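Local atomic coordinates of mediator of RNA polymerase II transcription subunit 18 (Schizosaccharomyces pombe, PDB entry 3C0T), a protein that serves in the Mediator complex, a coactivator that conveys signals from gene-specific regulatory proteins to the RNA polymerase II transcription machinery. Residues 165-170 and 200-205. Sequence-based numbering, arbitrary orientation.
Sequences WILHVY and CDLKNV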
ATOM      1  N   TRP A 165      -3.338  12.448   0.875  1.00 43.86           N
ATOM      2  CA  TRP A 165      -3.359  11.254   0.043  1.00 42.67           C
ATOM      3  C   TRP A 165      -1.903  10.846  -0.077  1.00 43.10           C
ATOM      4  O   TRP A 165      -1.012  11.702  -0.083  1.00 42.48           O
ATOM      5  CB  TRP A 165      -3.911  11.552  -1.343  1.00 42.63           C
ATOM      6  CG  TRP A 165      -5.386  11.771  -1.367  1.00 44.11           C
ATOM      7  CD1 TRP A 165      -6.052  12.903  -1.006  1.00 43.63           C
ATOM      8  CD2 TRP A 165      -6.386  10.825  -1.770  1.00 42.72           C
ATOM      9  NE1 TRP A 165      -7.408  12.726  -1.159  1.00 43.79           N
ATOM     10  CE2 TRP A 165      -7.643  11.460  -1.625  1.00 44.33           C
ATOM     11  CE3 TRP A 165      -6.345   9.506  -2.238  1.00 41.20           C
ATOM     12  CZ2 TRP A 165      -8.852  10.821  -1.936  1.00 42.76           C
ATOM     13  CZ3 TRP A 165      -7.553   8.866  -2.549  1.00 44.64           C
ATOM     14  CH2 TRP A 165      -8.788   9.528  -2.394  1.00 43.43           C
ATOM     15  N   ILE A 166      -1.654   9.547  -0.153  1.00 41.53           N
ATOM     16  CA  ILE A 166      -0.291   9.058  -0.277  1.00 40.76           C
ATOM     17  C   ILE A 166      -0.024   8.707  -1.730  1.00 42.80           C
ATOM     18  O   ILE A 166      -0.859   8.077  -2.388  1.00 42.09           O
ATOM     19  CB  ILE A 166      -0.061   7.812   0.611  1.00 39.00           C
ATOM     20  CG1 ILE A 166      -0.167   8.206   2.084  1.00 38.15           C
ATOM     21  CG2 ILE A 166       1.312   7.188   0.322  1.00 38.00           C
ATOM     22  CD1 ILE A 166      -0.012   7.047   3.041  1.00 39.24           C
ATOM     23  N   LEU A 167       1.131   9.139  -2.232  1.00 43.39           N
ATOM     24  CA  LEU A 167       1.537   8.858  -3.605  1.00 44.87           C
ATOM     25  C   LEU A 167       2.651   7.828  -3.525  1.00 44.42           C
ATOM     26  O   LEU A 167       3.742   8.135  -3.046  1.00 45.67           O
ATOM     27  CB  LEU A 167       2.072  10.117  -4.293  1.00 46.70           C
ATOM     28  CG  LEU A 167       1.357  10.607  -5.560  1.00 50.25           C
ATOM     29  CD1 LEU A 167       2.240  11.623  -6.251  1.00 51.50           C
ATOM     30  CD2 LEU A 167       1.076   9.465  -6.517  1.00 48.99           C
ATOM     31  N   HIS A 168       2.380   6.614  -3.993  1.00 43.64           N
ATOM     32  CA  HIS A 168       3.360   5.531  -3.956  1.00 43.67           C
ATOM     33  C   HIS A 168       3.708   5.068  -5.370  1.00 43.67           C
ATOM     34  O   HIS A 168       2.844   4.581  -6.104  1.00 43.30           O
ATOM     35  CB  HIS A 168       2.792   4.360  -3.144  1.00 44.74           C
ATOM     36  CG  HIS A 168       3.744   3.216  -2.963  1.00 48.36           C
ATOM     37  ND1 HIS A 168       3.390   2.052  -2.316  1.00 49.27           N
ATOM     38  CD2 HIS A 168       5.034   3.054  -3.342  1.00 49.21           C
ATOM     39  CE1 HIS A 168       4.418   1.223  -2.303  1.00 47.15           C
ATOM     40  NE2 HIS A 168       5.428   1.806  -2.921  1.00 48.61           N
ATOM     41  N   VAL A 169       4.972   5.231  -5.751  1.00 42.90           N
ATOM     42  CA  VAL A 169       5.427   4.817  -7.075  1.00 43.34           C
ATOM     43  C   VAL A 169       6.333   3.605  -6.895  1.00 43.96           C
ATOM     44  O   VAL A 169       7.269   3.636  -6.092  1.00 46.40           O
ATOM     45  CB  VAL A 169       6.215   5.942  -7.782  1.00 42.96           C
ATOM     46  CG1 VAL A 169       6.556   5.518  -9.210  1.00 40.29           C
ATOM     47  CG2 VAL A 169       5.384   7.226  -7.793  1.00 43.96           C
ATOM     48  N   TYR A 170       6.065   2.539  -7.640  1.00 42.25           N
ATOM     49  CA  TYR A 170       6.862   1.336  -7.485  1.00 44.78           C
ATOM     50  C   TYR A 170       6.884   0.430  -8.700  1.00 46.47           C
ATOM     51  O   TYR A 170       6.105   0.587  -9.640  1.00 45.08           O
ATOM     52  CB  TYR A 170       6.343   0.513  -6.297  1.00 44.95           C
ATOM     53  CG  TYR A 170       4.914   0.023  -6.476  1.00 46.66           C
ATOM     54  CD1 TYR A 170       3.827   0.850  -6.189  1.00 47.14           C
ATOM     55  CD2 TYR A 170       4.651  -1.251  -6.983  1.00 47.29           C
ATOM     56  CE1 TYR A 170       2.510   0.421  -6.406  1.00 47.82           C
ATOM     57  CE2 TYR A 170       3.343  -1.687  -7.208  1.00 45.55           C
ATOM     58  CZ  TYR A 170       2.277  -0.843  -6.920  1.00 48.69           C
ATOM     59  OH  TYR A 170       0.979  -1.254  -7.182  1.00 50.64           O
ATOM     60  N   CYS A 200       4.612  17.091  -7.370  1.00 60.02           N
ATOM     61  CA  CYS A 200       4.729  16.245  -6.189  1.00 61.66           C
ATOM     62  C   CYS A 200       6.155  15.790  -5.968  1.00 61.14           C
ATOM     63  O   CYS A 200       6.800  15.297  -6.888  1.00 62.07           O
ATOM     64  CB  CYS A 200       3.833  15.006  -6.289  1.00 62.01           C
ATOM     65  SG  CYS A 200       3.909  13.984  -4.772  1.00 66.76           S
ATOM     66  N   ASP A 201       6.643  15.944  -4.744  1.00 61.19           N
ATOM     67  CA  ASP A 201       7.998  15.538  -4.431  1.00 63.12           C
ATOM     68  C   ASP A 201       8.032  14.074  -4.020  1.00 63.51           C
ATOM     69  O   ASP A 201       7.390  13.668  -3.049  1.00 64.48           O
ATOM     70  CB  ASP A 201       8.580  16.412  -3.318  1.00 64.90           C
ATOM     71  CG  ASP A 201      10.016  16.037  -2.975  1.00 69.23           C
ATOM     72  OD1 ASP A 201      10.871  15.993  -3.891  1.00 69.87           O
ATOM     73  OD2 ASP A 201      10.293  15.787  -1.781  1.00 73.06           O
ATOM     74  N   LEU A 202       8.787  13.284  -4.774  1.00 62.30           N
ATOM     75  CA  LEU A 202       8.913  11.863  -4.502  1.00 62.05           C
ATOM     76  C   LEU A 202      10.301  11.526  -3.972  1.00 63.48           C
ATOM     77  O   LEU A 202      11.318  11.943  -4.538  1.00 65.56           O
ATOM     78  CB  LEU A 202       8.638  11.061  -5.773  1.00 57.78           C
ATOM     79  CG  LEU A 202       7.228  11.153  -6.363  1.00 57.52           C
ATOM     80  CD1 LEU A 202       7.188  10.402  -7.692  1.00 56.71           C
ATOM     81  CD2 LEU A 202       6.210  10.572  -5.384  1.00 54.50           C
ATOM     82  N   LYS A 203      10.340  10.777  -2.877  1.00 63.01           N
ATOM     83  CA  LYS A 203      11.606  10.375  -2.294  1.00 63.46           C
ATOM     84  C   LYS A 203      11.540   9.050  -1.560  1.00 62.53           C
ATOM     85  O   LYS A 203      10.466   8.501  -1.318  1.00 60.97           O
ATOM     86  CB  LYS A 203      12.146  11.460  -1.354  1.00 66.16           C
ATOM     87  CG  LYS A 203      11.115  12.422  -0.789  1.00 69.10           C
ATOM     88  CD  LYS A 203      10.243  11.796   0.282  1.00 71.87           C
ATOM     89  CE  LYS A 203       9.227  12.820   0.794  1.00 75.43           C
ATOM     90  NZ  LYS A 203       8.294  12.279   1.825  1.00 77.15           N
ATOM     91  N   ASN A 204      12.719   8.538  -1.229  1.00 61.08           N
ATOM     92  CA  ASN A 204      12.850   7.287  -0.510  1.00 59.15           C
ATOM     93  C   ASN A 204      12.400   7.533   0.924  1.00 59.21           C
ATOM     94  O   ASN A 204      12.904   8.425   1.594  1.00 60.62           O
ATOM     95  CB  ASN A 204      14.314   6.834  -0.539  1.00 57.28           C
ATOM     96  CG  ASN A 204      14.536   5.493   0.154  1.00 58.82           C
ATOM     97  OD1 ASN A 204      13.650   4.971   0.842  1.00 56.34           O
ATOM     98  ND2 ASN A 204      15.733   4.936  -0.016  1.00 57.76           N
ATOM     99  N   VAL A 205      11.427   6.756   1.381  1.00 58.91           N
ATOM    100  CA  VAL A 205      10.925   6.868   2.743  1.00 58.05           C
ATOM    101  C   VAL A 205      11.007   5.459   3.306  1.00 59.37           C
ATOM    102  O   VAL A 205      10.684   4.491   2.611  1.00 59.33           O
ATOM    103  CB  VAL A 205       9.461   7.366   2.770  1.00 57.67           C
ATOM    104  CG1 VAL A 205       8.946   7.409   4.193  1.00 55.40           C
ATOM    105  CG2 VAL A 205       9.379   8.749   2.156  1.00 56.48           C
TER
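Leu202 reaches from the chain that follows helix 179-196 to strand 165-173, where it meets Val169 and Leu167. From CB, the side chain of Leu202 runs through CG as a stem, with no strand atom in close touch. With CG anti to its own carbonyl carbon and CD1 anti to CA (chi2 174°), the stem stretches toward the strand and the fork opens there. CD1 of Leu202 takes one prong to CG2 of Val169, 3.7 Å away, the two side chains crossing at about a right angle. CD2 of Leu202 takes the other to Leu167, lying 4.2 Å from CD1 of Leu167 and equally close to its carbonyl oxygen. The same Leu167 methyl also faces Cys200: SG of Cys200 is modelled 3.2 Å from CD1 of Leu167. That is too tight for a relaxed contact, and with Leu167 chi1 at -120°, away from any staggered position, the modelled position of this side chain is doubtful. Leu196 on the helix also touches Leu202, while Leu189 and Val192 pack on Val169, so helix and tail together pack over this part of the curled antiparallel sheet. No hydrogen bond crosses between the segments; the tail is held here by buried apolar side chains and not by backbone pairing with this strand.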